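Local coordinates for protein HI1317 (Haemophilus influenzae, PDB 1JOV) that probably catalyses the interconversion of the alpha and beta anomers of D-glucose 6-phosphate, as a member of the glucose-6-phosphate 1-epimerase family, at residues 105-110 against 128-133; 156-161 against 243-248. All blocks are in the same frame, centred on the assembly; numbering follows the deposited sequence.

Contact 1 (105-110 against 128-133); sequences VHKVRL and VFTDKC
His106 meets Thr130 where the hairpin of strands 107-115 and 121-129 opens out: the Thr130 methyl CG2 lies 3.8 Å from His106 O. The Thr130 hydroxyl is used within its own segment, where OG1 accepts from Lys132 N at 3.0 Å in an ST turn. Lys107 lies beside Thr130, the two side chains pointing the same way, and its CG, anti to the backbone N (chi1 179°), rests 3.8 Å from Val128 CG1. A long aliphatic stem thus suits this exposed place. Val108 forms the antiparallel hydrogen-bonded pair with Phe129, donating from N to Phe129 O at 3.0 Å and accepting at O from Phe129 N at 2.8 Å, the second bond nearly straight (173°). Arg109, in the non-hydrogen-bonded pair, brings NH1 to 3.6 Å from Val128 CG2, while its NE forms a salt bridge with Glu111. Leu110, on the Val108 and Phe129 face, sets CD1 4.0 Å from Phe129 CE2; the Phe129 ring also meets Trp45, with planes at about 45°. The chemistry implies a two-faced hairpin: Val108, Leu110 and Phe129 are apolar and buried, whereas Val128 takes methylenes from Lys107 and a guanidinium nitrogen from Arg109, both charge-bearing chains.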
loop_
_atom_site.group_PDB
_atom_site.type_symbol
_atom_site.label_atom_id
_atom_site.label_comp_id
_atom_site.label_asym_id
_atom_site.label_seq_id
_atom_site.Cartn_x
_atom_site.Cartn_y
_atom_site.Cartn_z
ATOM N N VAL A 105 21.273 8.957 10.395
ATOM C CA VAL A 105 21.060 8.315 11.634
ATOM C C VAL A 105 19.648 7.951 11.950
ATOM O O VAL A 105 19.393 6.844 12.370
ATOM C CB VAL A 105 21.640 9.219 12.798
ATOM C CG1 VAL A 105 20.895 8.941 14.080
ATOM C CG2 VAL A 105 23.081 8.959 12.936
ATOM N N HIS A 106 18.709 8.884 11.836
ATOM C CA HIS A 106 17.363 8.477 12.270
ATOM C C HIS A 106 16.352 8.399 11.150
ATOM O O HIS A 106 15.172 8.458 11.430
ATOM C CB HIS A 106 16.785 9.445 13.314
ATOM C CG HIS A 106 17.567 9.481 14.578
ATOM N ND1 HIS A 106 17.598 8.424 15.459
ATOM C CD2 HIS A 106 18.390 10.423 15.082
ATOM C CE1 HIS A 106 18.388 8.728 16.473
ATOM N NE2 HIS A 106 18.881 9.934 16.266
ATOM N N LYS A 107 16.802 8.338 9.915
ATOM C CA LYS A 107 15.832 8.450 8.817
ATOM C C LYS A 107 16.386 7.991 7.482
ATOM O O LYS A 107 17.575 8.178 7.160
ATOM C CB LYS A 107 15.413 9.901 8.690
ATOM C CG LYS A 107 14.420 10.195 7.569
ATOM C CD LYS A 107 14.428 11.675 7.165
ATOM C CE LYS A 107 13.498 12.474 8.054
ATOM N NZ LYS A 107 13.395 13.922 7.624
ATOM N N VAL A 108 15.488 7.441 6.714
ATOM C CA VAL A 108 15.884 6.987 5.401
ATOM C C VAL A 108 14.879 7.443 4.383
ATOM O O VAL A 108 13.680 7.250 4.560
ATOM C CB VAL A 108 16.019 5.471 5.362
ATOM C CG1 VAL A 108 16.408 4.979 3.982
ATOM C CG2 VAL A 108 17.062 5.019 6.382
ATOM N N ARG A 109 15.389 8.031 3.317
ATOM C CA ARG A 109 14.454 8.487 2.252
ATOM C C ARG A 109 14.767 7.800 0.942
ATOM O O ARG A 109 15.881 7.884 0.498
ATOM C CB ARG A 109 14.566 10.003 2.040
ATOM C CG ARG A 109 13.487 10.519 1.003
ATOM C CD ARG A 109 13.550 12.111 0.789
ATOM N NE ARG A 109 12.516 12.535 -0.202
ATOM C CZ ARG A 109 11.311 13.022 0.087
ATOM N NH1 ARG A 109 10.976 13.286 1.365
ATOM N NH2 ARG A 109 10.471 13.324 -0.924
ATOM N N LEU A 110 13.778 7.108 0.290
ATOM C CA LEU A 110 13.991 6.508 -1.042
ATOM C C LEU A 110 12.989 7.183 -1.982
ATOM O O LEU A 110 11.828 7.454 -1.542
ATOM C CB LEU A 110 13.540 5.037 -0.960
ATOM C CG LEU A 110 14.361 4.194 0.061
ATOM C CD1 LEU A 110 13.813 2.706 -0.120
ATOM C CD2 LEU A 110 15.865 4.312 -0.116
ATOM N N VAL A 128 9.637 7.672 3.287
ATOM C CA VAL A 128 10.468 8.177 4.346
ATOM C C VAL A 128 10.254 7.263 5.567
ATOM O O VAL A 128 9.147 7.139 6.069
ATOM C CB VAL A 128 10.146 9.658 4.715
ATOM C CG1 VAL A 128 11.110 10.159 5.788
ATOM C CG2 VAL A 128 10.196 10.546 3.485
ATOM N N PHE A 129 11.338 6.630 6.009
ATOM C CA PHE A 129 11.330 5.708 7.143
ATOM C C PHE A 129 12.010 6.278 8.401
ATOM O O PHE A 129 13.200 6.615 8.390
ATOM C CB PHE A 129 12.086 4.406 6.769
ATOM C CG PHE A 129 11.553 3.727 5.520
ATOM C CD1 PHE A 129 10.520 2.801 5.624
ATOM C CD2 PHE A 129 12.051 3.994 4.255
ATOM C CE1 PHE A 129 9.993 2.149 4.538
ATOM C CE2 PHE A 129 11.545 3.337 3.153
ATOM C CZ PHE A 129 10.504 2.405 3.263
ATOM N N THR A 130 11.224 6.358 9.445
ATOM C CA THR A 130 11.643 6.793 10.789
ATOM C C THR A 130 10.985 5.747 11.699
ATOM O O THR A 130 10.999 4.539 11.427
ATOM C CB THR A 130 11.079 8.221 11.086
ATOM O OG1 THR A 130 9.640 8.266 10.894
ATOM C CG2 THR A 130 11.722 9.249 10.170
ATOM N N ASP A 131 10.407 6.154 12.825
ATOM C CA ASP A 131 9.528 5.212 13.492
ATOM C C ASP A 131 8.208 5.110 12.755
ATOM O O ASP A 131 7.362 4.262 13.070
ATOM C CB ASP A 131 9.237 5.695 14.937
ATOM C CG ASP A 131 8.612 7.094 14.975
ATOM O OD1 ASP A 131 9.242 8.068 14.480
ATOM O OD2 ASP A 131 7.481 7.331 15.498
ATOM N N LYS A 132 8.002 5.965 11.798
ATOM C CA LYS A 132 6.770 5.916 11.027
ATOM C C LYS A 132 7.171 5.656 9.559
ATOM O O LYS A 132 8.357 5.682 9.230
ATOM C CB LYS A 132 5.955 7.195 11.241
ATOM C CG LYS A 132 5.784 7.632 12.692
ATOM C CD LYS A 132 4.783 8.789 12.811
ATOM C CE LYS A 132 4.225 8.910 14.223
ATOM N NZ LYS A 132 3.447 10.168 14.410
ATOM N N CYS A 133 6.186 5.414 8.650
ATOM C CA CYS A 133 6.476 5.229 7.211
ATOM C C CYS A 133 5.661 6.235 6.409
ATOM O O CYS A 133 4.439 6.136 6.354
ATOM C CB CYS A 133 6.194 3.804 6.748
ATOM S SG CYS A 133 6.317 3.557 4.951
#

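Contact 2 (156-161 against 243-248); sequences GDINQV and KMLCLE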
loop_
_atom_site.group_PDB
_atom_site.type_symbol
_atom_site.label_atom_id
_atom_site.label_comp_id
_atom_site.label_asym_id
_atom_site.label_seq_id
_atom_site.Cartn_x
_atom_site.Cartn_y
_atom_site.Cartn_z
ATOM N N GLY A 156 -3.254 -9.904 13.300
ATOM C CA GLY A 156 -3.300 -11.254 13.893
ATOM C C GLY A 156 -4.487 -12.120 13.520
ATOM O O GLY A 156 -4.331 -13.313 13.176
ATOM N N ASP A 157 -5.673 -11.492 13.465
ATOM C CA ASP A 157 -6.897 -12.220 13.111
ATOM C C ASP A 157 -7.941 -11.224 12.716
ATOM O O ASP A 157 -8.223 -10.294 13.495
ATOM C CB ASP A 157 -7.435 -13.006 14.320
ATOM C CG ASP A 157 -8.338 -14.210 13.909
ATOM O OD1 ASP A 157 -8.909 -14.230 12.784
ATOM O OD2 ASP A 157 -8.529 -15.202 14.646
ATOM N N ILE A 158 -8.483 -11.386 11.498
ATOM C CA ILE A 158 -9.526 -10.474 11.037
ATOM C C ILE A 158 -10.690 -10.400 12.052
ATOM O O ILE A 158 -11.314 -9.373 12.130
ATOM C CB ILE A 158 -10.055 -10.826 9.635
ATOM C CG1 ILE A 158 -10.939 -9.689 9.120
ATOM C CG2 ILE A 158 -10.803 -12.160 9.652
ATOM C CD1 ILE A 158 -10.274 -8.315 9.159
ATOM N N ASN A 159 -10.873 -11.395 12.903
ATOM C CA ASN A 159 -11.964 -11.311 13.878
ATOM C C ASN A 159 -11.729 -10.459 15.107
ATOM O O ASN A 159 -12.671 -10.143 15.844
ATOM C CB ASN A 159 -12.397 -12.700 14.284
ATOM C CG ASN A 159 -12.814 -13.471 13.124
ATOM O OD1 ASN A 159 -13.569 -12.961 12.297
ATOM N ND2 ASN A 159 -12.315 -14.698 12.991
ATOM N N GLN A 160 -10.485 -10.039 15.290
ATOM C CA GLN A 160 -10.088 -9.323 16.438
ATOM C C GLN A 160 -9.643 -7.922 16.048
ATOM O O GLN A 160 -8.908 -7.332 16.801
ATOM C CB GLN A 160 -8.966 -10.083 17.183
ATOM C CG GLN A 160 -9.398 -11.405 17.847
ATOM C CD GLN A 160 -8.270 -12.136 18.587
ATOM O OE1 GLN A 160 -8.080 -11.943 19.781
ATOM N NE2 GLN A 160 -7.544 -12.993 17.877
ATOM N N VAL A 161 -10.133 -7.343 14.916
ATOM C CA VAL A 161 -9.714 -5.990 14.549
ATOM C C VAL A 161 -10.869 -4.954 14.628
ATOM O O VAL A 161 -12.011 -5.267 14.293
ATOM C CB VAL A 161 -9.126 -5.993 13.120
ATOM C CG1 VAL A 161 -9.014 -4.574 12.602
ATOM C CG2 VAL A 161 -7.780 -6.683 13.096
ATOM N N LYS A 243 -5.504 -12.626 7.869
ATOM C CA LYS A 243 -4.329 -11.957 8.420
ATOM C C LYS A 243 -4.092 -10.603 7.760
ATOM O O LYS A 243 -3.031 -9.988 7.974
ATOM C CB LYS A 243 -3.068 -12.850 8.265
ATOM C CG LYS A 243 -3.141 -14.212 8.989
ATOM C CD LYS A 243 -2.805 -14.184 10.457
ATOM C CE LYS A 243 -2.636 -15.624 10.950
ATOM N NZ LYS A 243 -3.728 -16.564 10.481
ATOM N N MET A 244 -5.089 -10.097 7.051
ATOM C CA MET A 244 -4.906 -8.830 6.304
ATOM C C MET A 244 -6.182 -7.985 6.369
ATOM O O MET A 244 -7.285 -8.453 6.691
ATOM C CB MET A 244 -4.558 -9.103 4.859
ATOM C CG MET A 244 -5.551 -9.947 4.140
ATOM S SD MET A 244 -6.976 -9.108 3.534
ATOM C CE MET A 244 -6.268 -8.647 2.052
ATOM N N LEU A 245 -5.988 -6.699 6.151
ATOM C CA LEU A 245 -7.076 -5.780 5.946
ATOM C C LEU A 245 -6.510 -4.601 5.134
ATOM O O LEU A 245 -5.475 -4.025 5.495
ATOM C CB LEU A 245 -7.620 -5.285 7.255
ATOM C CG LEU A 245 -8.746 -4.259 7.235
ATOM C CD1 LEU A 245 -9.880 -4.875 6.404
ATOM C CD2 LEU A 245 -9.209 -3.924 8.666
ATOM N N CYS A 246 -7.239 -4.241 4.098
ATOM C CA CYS A 246 -6.867 -3.022 3.335
ATOM C C CYS A 246 -7.638 -1.776 3.758
ATOM O O CYS A 246 -8.871 -1.784 3.802
ATOM C CB CYS A 246 -7.097 -3.279 1.865
ATOM S SG CYS A 246 -5.889 -4.430 1.146
ATOM N N LEU A 247 -6.897 -0.696 4.034
ATOM C CA LEU A 247 -7.439 0.635 4.334
ATOM C C LEU A 247 -6.670 1.533 3.334
ATOM O O LEU A 247 -5.542 1.953 3.616
ATOM C CB LEU A 247 -7.281 1.066 5.782
ATOM C CG LEU A 247 -8.364 2.077 6.153
ATOM C CD1 LEU A 247 -8.450 2.268 7.657
ATOM C CD2 LEU A 247 -8.118 3.419 5.470
ATOM N N GLU A 248 -7.254 1.739 2.184
ATOM C CA GLU A 248 -6.648 2.419 1.071
ATOM C C GLU A 248 -6.789 3.945 1.062
ATOM O O GLU A 248 -7.895 4.484 1.230
ATOM C CB GLU A 248 -7.255 1.918 -0.228
ATOM C CG GLU A 248 -7.313 0.409 -0.335
ATOM C CD GLU A 248 -8.102 -0.125 -1.520
ATOM O OE1 GLU A 248 -8.263 0.614 -2.498
ATOM O OE2 GLU A 248 -8.553 -1.290 -1.468
#
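In the all-beta fold of the galactose mutarotase clan, the loop between strands 145-154 and 161-164, together with Val161, the first residue of the second strand, packs against the start of strand 244-251, which farther on carries Glu248, a predicted active-site residue. The loop is short and includes a single 3-10 step at Ile158 and Asn159. It is braced from within: Gln160 N donates to Asp157 O at 2.9 Å, and Asn159 N makes a weak but nearly straight bond to Asp157 OD1 at 3.5 Å. Backbone hydrogen bonds of Lys243 with Ile155 and Leu245 with Phe153 pair strand 244-251 and its lead-in with the end of strand 145-154, and one between Ile158 and Gln242 fastens the loop.

No hydrogen bond links the two segments themselves; their contact is apolar packing with carbon against carbonyl oxygen. Ile158 turns its CD1 (chi2 53°) to 3.9 Å from Met244 O, and the same methyl lies 4.4 Å from Leu245 CD1. A beta-branched residue whose ethyl arm carries a methyl far from the backbone suits this buried spot. Leu245 points toward the other segment, and its other methyl, CD2, is 4.0 Å from Val161 CG1, the two side chains crossing at a slant. Met244, the next residue back, points away and packs on Tyr152 and Trp56. Lys243 also starts away from the loop, and its NZ stays 6.1 Å from Asp157 OD1, too far for a salt bridge, though the opposite charges may attract weakly. Gly156, whose N bonds to Asp206 OD2, offers its carbonyl to the Lys243 methylenes: the bend at chi2 (-82°) sets CD 3.2 Å from Gly156 O, with CE following at 3.6 Å from that oxygen.

Overall arrangement
The two contacts sit in different parts of the fold, with centres 25 Å apart and nearest atoms about 11 Å apart. Contact 1 is local, closing a hairpin near one edge of the eight-stranded sheet, away from the predicted catalytic residues. Contact 2 joins segments far apart in sequence: its loop leads from strand 145-154 of the seven-stranded sheet into strand 161-164, an outermost strand of the same eight-stranded sheet, at the far side from contact 1. Its second segment includes Glu248, whose side chain touches His150, also a predicted active-site residue; the Met244 side chain is about 7 Å from that of His150. Contact 2 thus packs the start of the strand that farther on carries Glu248, which itself takes no part in the packing.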